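Local coordinates for protein CAS6A (Thermus thermophilus, PDB 4C97) that probably acts as an endoribonuclease of the Cas6 family that processes CRISPR RNA in antiviral defence, at residues Glu173-Arg178 and Tyr202-Ala207; Leu124-Pro129 and Ala194-Arg199; Arg77-Glu82 and Arg95-Glu100. The protein carries 1 engineered substitution. All coordinates share one frame; numbering follows the deposited sequence. Where two conformers were deposited one is given.

Contact 1: residues Glu173-Arg178 and Tyr202-Ala207; sequences ERTTVR and YHLPRA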
loop_
_atom_site.group_PDB
_atom_site.type_symbol
_atom_site.label_atom_id
_atom_site.label_comp_id
_atom_site.label_asym_id
_atom_site.label_seq_id
_atom_site.Cartn_x
_atom_site.Cartn_y
_atom_site.Cartn_z
ATOM N N GLU A 173 8.380 -19.266 3.587
ATOM C CA GLU A 173 9.629 -20.020 3.627
ATOM C C GLU A 173 10.108 -20.496 2.262
ATOM O O GLU A 173 11.309 -20.607 2.045
ATOM C CB GLU A 173 9.502 -21.243 4.549
ATOM C CG GLU A 173 9.186 -20.880 5.992
ATOM C CD GLU A 173 10.254 -19.978 6.605
ATOM O OE1 GLU A 173 11.459 -20.240 6.388
ATOM O OE2 GLU A 173 9.894 -18.994 7.282
ATOM N N ARG A 174 9.191 -20.790 1.349
ATOM C CA ARG A 174 9.611 -21.410 0.093
ATOM C C ARG A 174 9.727 -20.416 -1.069
ATOM O O ARG A 174 10.466 -20.653 -2.033
ATOM C CB ARG A 174 8.707 -22.593 -0.262
ATOM C CG ARG A 174 9.300 -23.487 -1.318
ATOM C CD ARG A 174 8.556 -24.817 -1.454
ATOM N NE ARG A 174 7.287 -24.681 -2.176
ATOM C CZ ARG A 174 6.077 -24.906 -1.657
ATOM N NH1 ARG A 174 5.914 -25.266 -0.390
ATOM N NH2 ARG A 174 5.010 -24.764 -2.420
ATOM N N THR A 175 9.013 -19.300 -0.983
ATOM C CA THR A 175 9.050 -18.319 -2.067
ATOM C C THR A 175 10.462 -17.817 -2.256
ATOM O O THR A 175 11.163 -17.515 -1.282
ATOM C CB THR A 175 8.094 -17.137 -1.833
ATOM O OG1 THR A 175 6.774 -17.630 -1.638
ATOM C CG2 THR A 175 8.073 -16.181 -3.037
ATOM N N THR A 176 10.876 -17.741 -3.516
ATOM C CA THR A 176 12.191 -17.247 -3.878
ATOM C C THR A 176 12.063 -15.981 -4.718
ATOM O O THR A 176 10.959 -15.481 -4.968
ATOM C CB THR A 176 13.033 -18.323 -4.606
ATOM O OG1 THR A 176 14.385 -17.882 -4.677
ATOM C CG2 THR A 176 12.519 -18.591 -6.018
ATOM N N VAL A 177 13.197 -15.463 -5.149
ATOM C CA VAL A 177 13.239 -14.334 -6.035
ATOM C C VAL A 177 13.771 -14.757 -7.377
ATOM O O VAL A 177 14.862 -15.305 -7.471
ATOM C CB VAL A 177 14.099 -13.194 -5.455
ATOM C CG1 VAL A 177 14.338 -12.138 -6.492
ATOM C CG2 VAL A 177 13.423 -12.575 -4.221
ATOM N N ARG A 178 12.992 -14.516 -8.423
ATOM C CA ARG A 178 13.416 -14.776 -9.790
ATOM C C ARG A 178 14.232 -13.610 -10.355
ATOM O O ARG A 178 15.219 -13.821 -11.043
ATOM C CB ARG A 178 12.214 -15.058 -10.705
ATOM C CG ARG A 178 12.565 -15.087 -12.180
ATOM C CD ARG A 178 11.313 -15.130 -13.013
ATOM N NE ARG A 178 10.664 -16.424 -12.878
ATOM C CZ ARG A 178 9.424 -16.678 -13.270
ATOM N NH1 ARG A 178 8.688 -15.715 -13.814
ATOM N NH2 ARG A 178 8.920 -17.891 -13.117
ATOM N N TYR A 202 8.836 -12.426 -7.511
ATOM C CA TYR A 202 8.799 -13.543 -6.572
ATOM C C TYR A 202 8.244 -14.766 -7.257
ATOM O O TYR A 202 7.411 -14.663 -8.162
ATOM C CB TYR A 202 7.932 -13.190 -5.349
ATOM C CG TYR A 202 8.479 -11.970 -4.646
ATOM C CD1 TYR A 202 9.514 -12.085 -3.730
ATOM C CD2 TYR A 202 7.998 -10.704 -4.945
ATOM C CE1 TYR A 202 10.046 -10.974 -3.118
ATOM C CE2 TYR A 202 8.517 -9.577 -4.334
ATOM C CZ TYR A 202 9.550 -9.726 -3.421
ATOM O OH TYR A 202 10.112 -8.636 -2.825
ATOM N N HIS A 203 8.724 -15.929 -6.834
ATOM C CA HIS A 203 8.301 -17.168 -7.438
ATOM C C HIS A 203 8.208 -18.226 -6.361
ATOM O O HIS A 203 9.154 -18.397 -5.580
ATOM C CB HIS A 203 9.300 -17.592 -8.488
ATOM C CG HIS A 203 9.046 -18.959 -9.017
ATOM N ND1 HIS A 203 7.981 -19.240 -9.840
ATOM C CD2 HIS A 203 9.702 -20.125 -8.831
ATOM C CE1 HIS A 203 7.994 -20.525 -10.149
ATOM N NE2 HIS A 203 9.029 -21.086 -9.543
ATOM N N LEU A 204 7.082 -18.930 -6.328
ATOM C CA LEU A 204 6.852 -19.999 -5.365
ATOM C C LEU A 204 6.909 -21.358 -6.060
ATOM O O LEU A 204 5.958 -21.759 -6.754
ATOM C CB LEU A 204 5.490 -19.818 -4.685
ATOM C CG LEU A 204 5.101 -20.894 -3.672
ATOM C CD1 LEU A 204 6.206 -21.158 -2.671
ATOM C CD2 LEU A 204 3.810 -20.518 -2.951
ATOM N N PRO A 205 8.029 -22.078 -5.891
ATOM C CA PRO A 205 8.163 -23.383 -6.533
ATOM C C PRO A 205 7.101 -24.339 -6.048
ATOM O O PRO A 205 6.795 -24.373 -4.850
ATOM C CB PRO A 205 9.546 -23.868 -6.071
ATOM C CG PRO A 205 10.266 -22.635 -5.677
ATOM C CD PRO A 205 9.234 -21.704 -5.136
ATOM N N ARG A 206 6.600 -25.128 -6.985
ATOM C CA ARG A 206 5.607 -26.173 -6.746
ATOM C C ARG A 206 4.421 -25.704 -5.934
ATOM O O ARG A 206 3.879 -26.461 -5.128
ATOM C CB ARG A 206 6.249 -27.384 -6.061
ATOM C CG ARG A 206 7.461 -27.953 -6.788
ATOM C CD ARG A 206 7.088 -28.821 -8.025
ATOM N NE ARG A 206 6.404 -30.088 -7.725
ATOM C CZ ARG A 206 5.112 -30.342 -7.946
ATOM N NH1 ARG A 206 4.305 -29.419 -8.456
ATOM N NH2 ARG A 206 4.617 -31.538 -7.647
ATOM N N ALA A 207 4.003 -24.460 -6.140
ATOM C CA ALA A 207 2.816 -23.973 -5.452
ATOM C C ALA A 207 1.615 -24.852 -5.745
ATOM O O ALA A 207 1.343 -25.187 -6.894
ATOM C CB ALA A 207 2.494 -22.536 -5.868
#
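An antiparallel beta ladder joins 173-178 to 202-207 just where helix 165-174 hands over to strand 176-186, with T176 facing H203 as a hydrogen-bonded pair and V177 facing Y202 as a non-hydrogen-bonded one. T176 N donates to H203 O at 2.8 Å and 175°, an almost straight bond, and H203 N returns one to T176 O at 2.9 Å. Beyond the ladder, R174 holds P205. Its CG lies anti to the backbone N (chi1 -164°) and the chain bends at chi3, and the guanidinium holds one carbonyl oxygen side-on with two nitrogens: NE sits 2.7 Å from P205 O and NH2 3.0 Å from the same P205 O. That oxygen lies close to the guanidinium plane, while CD1 of L204 packs over one face, 3.7 Å from R174 NE; R174 NH2 has a further salt bridge to E211. On the face shared by V177 and Y202 the two side chains run side by side, V177 CG2 touching Y202 CE1 at 3.9 Å. On the other face CG2 of T176 lies 3.4 Å from H203 O and passes beside H203 CB. H203 ND1 is hydrogen-bonded and R178 NH2 salt-bridged to D121 OD1, a shared partner consistent with their nearness. The arrangement is a helix-to-strand connection in what is probably a ferredoxin-like RAMP domain, as in the Cas6 family.

Contact 2: residues Leu124-Pro129 and Ala194-Arg199; sequences LRFASP and AGFVGR. With SO4 (sulfate ion), chain D.
F126 N donates to G198 O over 2.7 Å, nearly along the C=O axis and almost straight at 165°, and G198 N answers with a bond of 3.0 Å to F126 O, which it meets on a lone pair. This reciprocal couple makes F126 and G198 an antiparallel hydrogen-bonded pair, followed by R125 and R199 as a non-hydrogen-bonded one. G198 adopts backbone angles at which a CB would jam against the preceding carbonyl oxygen and also crowd F196 CZ, and here segment 194-199 turns a corner. Nearby, the two aromatics meet: the edge of F196 is directed at the face of F126 in an offset edge-to-face pair, planes 80° apart, with CD2 of F196 3.9 Å from CD2 of F126. V197 sends its two methyls to different places. CG1, anti to the backbone N, presses on F126 O at 3.3 Å, while CG2 lies against the peptide before P129, 3.5 Å from P129 N. G195 is close-fitting, because a CB would clash with P129 C. On the R125 and R199 face, R125 has two conformers; in the one given, its NH2 lies 3.0 Å from O1 of a sulfate ion, so this bond is less certain. W104 NE1 and R237 NH1 also hydrogen-bond the ion, which probably comes from the crystallisation liquor. R199 NE forms a salt bridge with E241 of strand 238-241. Strand 121-127 thus runs between strands 199-203 and 238-241, with F126 packed on V147 of helix 144-158 and F196 on L180 of strand 176-186.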
loop_
_atom_site.group_PDB
_atom_site.type_symbol
_atom_site.label_atom_id
_atom_site.label_comp_id
_atom_site.label_asym_id
_atom_site.label_seq_id
_atom_site.Cartn_x
_atom_site.Cartn_y
_atom_site.Cartn_z
ATOM N N LEU A 124 6.154 -7.464 -8.180
ATOM C CA LEU A 124 5.781 -6.265 -7.454
ATOM C C LEU A 124 6.668 -5.116 -7.843
ATOM O O LEU A 124 7.886 -5.263 -8.002
ATOM C CB LEU A 124 5.883 -6.466 -5.943
ATOM C CG LEU A 124 4.866 -7.389 -5.307
ATOM C CD1 LEU A 124 5.153 -7.505 -3.826
ATOM C CD2 LEU A 124 3.447 -6.858 -5.547
ATOM N N ARG A 125 6.033 -3.963 -7.990
ATOM C CA ARG A 125 6.750 -2.712 -8.142
ATOM C C ARG A 125 6.633 -1.930 -6.852
ATOM O O ARG A 125 5.531 -1.669 -6.342
ATOM C CB ARG A 125 6.256 -1.863 -9.315
ATOM C CG ARG A 125 7.110 -0.599 -9.487
ATOM C CD ARG A 125 6.908 0.113 -10.802
ATOM N NE ARG A 125 5.763 1.017 -10.758
ATOM C CZ ARG A 125 5.795 2.255 -10.268
ATOM N NH1 ARG A 125 6.912 2.765 -9.767
ATOM N NH2 ARG A 125 4.696 2.988 -10.281
ATOM N N PHE A 126 7.789 -1.577 -6.321
ATOM C CA PHE A 126 7.903 -0.781 -5.113
ATOM C C PHE A 126 8.123 0.642 -5.575
ATOM O O PHE A 126 9.180 0.994 -6.116
ATOM C CB PHE A 126 9.070 -1.297 -4.261
ATOM C CG PHE A 126 8.887 -2.726 -3.804
ATOM C CD1 PHE A 126 8.192 -3.011 -2.644
ATOM C CD2 PHE A 126 9.351 -3.793 -4.573
ATOM C CE1 PHE A 126 8.007 -4.306 -2.231
ATOM C CE2 PHE A 126 9.164 -5.074 -4.160
ATOM C CZ PHE A 126 8.481 -5.346 -3.003
ATOM N N ALA A 127 7.079 1.444 -5.378
ATOM C CA ALA A 127 6.966 2.772 -5.973
ATOM C C ALA A 127 7.384 3.884 -5.020
ATOM O O ALA A 127 7.534 5.034 -5.439
ATOM C CB ALA A 127 5.537 3.015 -6.468
ATOM N N SER A 128 7.508 3.565 -3.737
ATOM C CA SER A 128 8.104 4.493 -2.782
ATOM C C SER A 128 9.007 3.670 -1.881
ATOM O O SER A 128 8.891 2.452 -1.837
ATOM C CB SER A 128 7.031 5.222 -1.989
ATOM O OG SER A 128 6.522 4.401 -0.968
ATOM N N PRO A 129 9.908 4.323 -1.143
ATOM C CA PRO A 129 10.900 3.522 -0.411
ATOM C C PRO A 129 10.249 2.549 0.570
ATOM O O PRO A 129 9.362 2.928 1.330
ATOM C CB PRO A 129 11.741 4.588 0.306
ATOM C CG PRO A 129 11.615 5.798 -0.584
ATOM C CD PRO A 129 10.176 5.768 -1.036
ATOM N N ALA A 194 16.954 3.693 4.934
ATOM C CA ALA A 194 16.664 3.764 3.510
ATOM C C ALA A 194 15.587 2.746 3.185
ATOM O O ALA A 194 15.278 1.865 3.999
ATOM C CB ALA A 194 17.906 3.504 2.680
ATOM N N GLY A 195 14.967 2.906 2.020
ATOM C CA GLY A 195 13.995 1.950 1.547
ATOM C C GLY A 195 14.181 1.618 0.084
ATOM O O GLY A 195 14.636 2.440 -0.706
ATOM N N PHE A 196 13.843 0.381 -0.267
ATOM C CA PHE A 196 13.947 -0.089 -1.644
ATOM C C PHE A 196 12.866 0.480 -2.547
ATOM O O PHE A 196 11.699 0.560 -2.159
ATOM C CB PHE A 196 13.827 -1.606 -1.672
ATOM C CG PHE A 196 14.040 -2.207 -3.041
ATOM C CD1 PHE A 196 15.316 -2.431 -3.505
ATOM C CD2 PHE A 196 12.966 -2.571 -3.844
ATOM C CE1 PHE A 196 15.517 -2.980 -4.752
ATOM C CE2 PHE A 196 13.174 -3.128 -5.091
ATOM C CZ PHE A 196 14.428 -3.339 -5.539
ATOM N N VAL A 197 13.279 0.845 -3.757
ATOM C CA VAL A 197 12.391 1.214 -4.851
ATOM C C VAL A 197 12.831 0.449 -6.080
ATOM O O VAL A 197 14.047 0.369 -6.372
ATOM C CB VAL A 197 12.445 2.732 -5.128
ATOM C CG1 VAL A 197 11.648 3.116 -6.348
ATOM C CG2 VAL A 197 11.905 3.499 -3.922
ATOM N N GLY A 198 11.860 -0.087 -6.826
ATOM C CA GLY A 198 12.204 -0.918 -7.969
ATOM C C GLY A 198 11.229 -2.059 -8.179
ATOM O O GLY A 198 10.086 -1.969 -7.780
ATOM N N ARG A 199 11.695 -3.125 -8.822
ATOM C CA ARG A 199 10.822 -4.227 -9.187
ATOM C C ARG A 199 11.433 -5.539 -8.738
ATOM O O ARG A 199 12.630 -5.786 -8.965
ATOM C CB ARG A 199 10.630 -4.243 -10.703
ATOM C CG ARG A 199 9.768 -5.352 -11.238
ATOM C CD ARG A 199 9.598 -5.151 -12.746
ATOM N NE ARG A 199 8.602 -6.029 -13.346
ATOM C CZ ARG A 199 8.841 -7.276 -13.720
ATOM N NH1 ARG A 199 10.043 -7.797 -13.536
ATOM N NH2 ARG A 199 7.878 -8.004 -14.270
HETATM S S SO4 D . 4.673 6.664 -9.463
HETATM O O1 SO4 D . 3.649 5.648 -9.267
HETATM O O2 SO4 D . 5.968 5.985 -9.537
HETATM O O3 SO4 D . 4.424 7.371 -10.712
HETATM O O4 SO4 D . 4.745 7.645 -8.386
#

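Contact 3: residues Arg77-Glu82 and Arg95-Glu100; sequences RLYALE and RAVLQE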
loop_
_atom_site.group_PDB
_atom_site.type_symbol
_atom_site.label_atom_id
_atom_site.label_comp_id
_atom_site.label_asym_id
_atom_site.label_seq_id
_atom_site.Cartn_x
_atom_site.Cartn_y
_atom_site.Cartn_z
ATOM N N ARG A 77 -16.360 12.352 3.558
ATOM C CA ARG A 77 -15.610 13.486 4.078
ATOM C C ARG A 77 -14.474 13.838 3.109
ATOM O O ARG A 77 -14.195 15.008 2.875
ATOM C CB ARG A 77 -15.083 13.162 5.476
ATOM C CG ARG A 77 -14.327 14.288 6.145
ATOM C CD ARG A 77 -15.259 15.333 6.746
ATOM N NE ARG A 77 -14.509 16.502 7.203
ATOM C CZ ARG A 77 -13.935 17.385 6.389
ATOM N NH1 ARG A 77 -14.022 17.239 5.069
ATOM N NH2 ARG A 77 -13.269 18.414 6.895
ATOM N N LEU A 78 -13.845 12.823 2.516
ATOM C CA LEU A 78 -12.816 13.085 1.511
ATOM C C LEU A 78 -13.436 13.744 0.286
ATOM O O LEU A 78 -12.907 14.726 -0.218
ATOM C CB LEU A 78 -12.054 11.818 1.137
ATOM C CG LEU A 78 -11.167 11.239 2.241
ATOM C CD1 LEU A 78 -10.646 9.863 1.831
ATOM C CD2 LEU A 78 -10.009 12.163 2.574
ATOM N N TYR A 79 -14.581 13.246 -0.177
ATOM C CA TYR A 79 -15.223 13.874 -1.330
ATOM C C TYR A 79 -15.564 15.342 -1.105
ATOM O O TYR A 79 -15.499 16.142 -2.035
ATOM C CB TYR A 79 -16.451 13.079 -1.771
ATOM C CG TYR A 79 -16.054 11.903 -2.620
ATOM C CD1 TYR A 79 -15.688 12.080 -3.945
ATOM C CD2 TYR A 79 -16.003 10.626 -2.092
ATOM C CE1 TYR A 79 -15.308 11.014 -4.726
ATOM C CE2 TYR A 79 -15.619 9.550 -2.865
ATOM C CZ TYR A 79 -15.273 9.749 -4.181
ATOM O OH TYR A 79 -14.895 8.675 -4.951
ATOM N N ALA A 80 -15.907 15.710 0.125
ATOM C CA ALA A 80 -16.256 17.092 0.428
ATOM C C ALA A 80 -15.049 18.027 0.344
ATOM O O ALA A 80 -15.210 19.244 0.417
ATOM C CB ALA A 80 -16.890 17.186 1.799
ATOM N N LEU A 81 -13.851 17.464 0.190
ATOM C CA LEU A 81 -12.641 18.279 0.093
ATOM C C LEU A 81 -12.475 18.925 -1.280
ATOM O O LEU A 81 -11.687 19.859 -1.434
ATOM C CB LEU A 81 -11.390 17.442 0.414
ATOM C CG LEU A 81 -11.320 16.888 1.831
ATOM C CD1 LEU A 81 -10.143 15.936 1.956
ATOM C CD2 LEU A 81 -11.228 18.019 2.856
ATOM N N GLU A 82 -13.199 18.417 -2.278
ATOM C CA GLU A 82 -13.160 18.993 -3.621
ATOM C C GLU A 82 -13.431 20.495 -3.602
ATOM O O GLU A 82 -14.438 20.953 -3.064
ATOM C CB GLU A 82 -14.159 18.296 -4.546
ATOM C CG GLU A 82 -13.800 16.849 -4.836
ATOM C CD GLU A 82 -14.456 16.322 -6.103
ATOM O OE1 GLU A 82 -15.591 16.756 -6.410
ATOM O OE2 GLU A 82 -13.828 15.477 -6.794
ATOM N N ARG A 95 -8.384 19.361 -6.325
ATOM C CA ARG A 95 -9.127 19.524 -7.567
ATOM C C ARG A 95 -10.155 18.437 -7.752
ATOM O O ARG A 95 -11.261 18.689 -8.242
ATOM C CB ARG A 95 -8.190 19.503 -8.757
ATOM C CG ARG A 95 -8.915 19.498 -10.089
ATOM C CD ARG A 95 -7.921 19.624 -11.207
ATOM N NE ARG A 95 -7.192 20.883 -11.088
ATOM C CZ ARG A 95 -5.903 21.042 -11.367
ATOM N NH1 ARG A 95 -5.172 20.018 -11.799
ATOM N NH2 ARG A 95 -5.346 22.237 -11.216
ATOM N N ALA A 96 -9.781 17.219 -7.386
ATOM C CA ALA A 96 -10.661 16.081 -7.549
ATOM C C ALA A 96 -10.307 15.012 -6.542
ATOM O O ALA A 96 -9.156 14.882 -6.135
ATOM C CB ALA A 96 -10.559 15.530 -8.976
ATOM N N VAL A 97 -11.317 14.254 -6.139
ATOM C CA VAL A 97 -11.124 13.070 -5.334
ATOM C C VAL A 97 -11.593 11.893 -6.173
ATOM O O VAL A 97 -12.770 11.797 -6.515
ATOM C CB VAL A 97 -11.918 13.161 -4.027
ATOM C CG1 VAL A 97 -11.744 11.905 -3.204
ATOM C CG2 VAL A 97 -11.464 14.379 -3.238
ATOM N N LEU A 98 -10.660 11.003 -6.497
ATOM C CA LEU A 98 -10.905 9.922 -7.453
ATOM C C LEU A 98 -10.866 8.533 -6.825
ATOM O O LEU A 98 -9.976 8.227 -6.033
ATOM C CB LEU A 98 -9.841 9.978 -8.552
ATOM C CG LEU A 98 -9.711 11.311 -9.290
ATOM C CD1 LEU A 98 -8.599 11.202 -10.315
ATOM C CD2 LEU A 98 -11.035 11.675 -9.949
ATOM N N GLN A 99 -11.839 7.695 -7.199
ATOM C CA GLN A 99 -11.832 6.280 -6.846
ATOM C C GLN A 99 -11.552 5.405 -8.076
ATOM O O GLN A 99 -11.468 4.186 -7.984
ATOM C CB GLN A 99 -13.173 5.896 -6.229
ATOM C CG GLN A 99 -14.343 6.018 -7.180
ATOM C CD GLN A 99 -15.629 5.505 -6.572
ATOM O OE1 GLN A 99 -15.921 5.757 -5.401
ATOM N NE2 GLN A 99 -16.396 4.756 -7.359
ATOM N N GLU A 100 -11.430 6.052 -9.228
ATOM C CA GLU A 100 -11.127 5.396 -10.491
ATOM C C GLU A 100 -10.555 6.485 -11.377
ATOM O O GLU A 100 -10.648 7.673 -11.055
ATOM C CB GLU A 100 -12.400 4.808 -11.121
ATOM C CG GLU A 100 -13.459 5.843 -11.485
ATOM C CD GLU A 100 -14.740 5.219 -12.040
ATOM O OE1 GLU A 100 -14.651 4.304 -12.886
ATOM O OE2 GLU A 100 -15.835 5.646 -11.625
#
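The end of helix 68-79 passes into a type I turn, Y79 to E82, that lies against 95-100 with no backbone-to-backbone hydrogen bond between the two segments. V97 is at the centre of the contact, its CB directed at the turn and its two methyls divided between neighbours. CG1 sits over one face of the Y79 ring, 4.1 Å from the centroid and 15° off the normal, a CH-pi contact offset toward the rim. CG2 reaches L78 O at 3.4 Å and also rests on E82 CG. E82, extended beyond CG, carries its carboxylate to the strand, where OE2 takes the N-H of V97 through its anti lone pair at 2.9 Å and 164°. A side chain thereby satisfies a backbone donor of the strand. The hydroxyl of Y79 gives a hydrogen bond to OE1 of Q99 at 3.1 Å, approaching from above the amide carbonyl plane; ring and amide planes are 65° apart. L10 of strand 6-15, the neighbour of strand 91-109, packs on L78, Y79 and V97, while L32 of helix 22-36 meets L78, placing the end of helix 68-79 between strand 6-15 and helix 22-36.

In the fold
Two of the three contacts share a sheet, and the third belongs to another. Contact 1 pairs 176-186 with 199-203 and contact 2 pairs 121-127 with segment 194-199; their segments alternate along the chain, and they touch where Y202 OH lies 3.7 Å from F126 CZ. Contact 3 closes before either opens and stands apart in the sheet of strand 91-109, its nearest atoms about 25 Å from those of contact 1 and about 16 Å from those of contact 2. All three are partly buried; contact 2, the most central, has no exposed residue among those that touch. Backbone pairing carries contacts 1 and 2, helped by an arginine grip in one and aromatic packing in the other, whereas contact 3 relies on side chains.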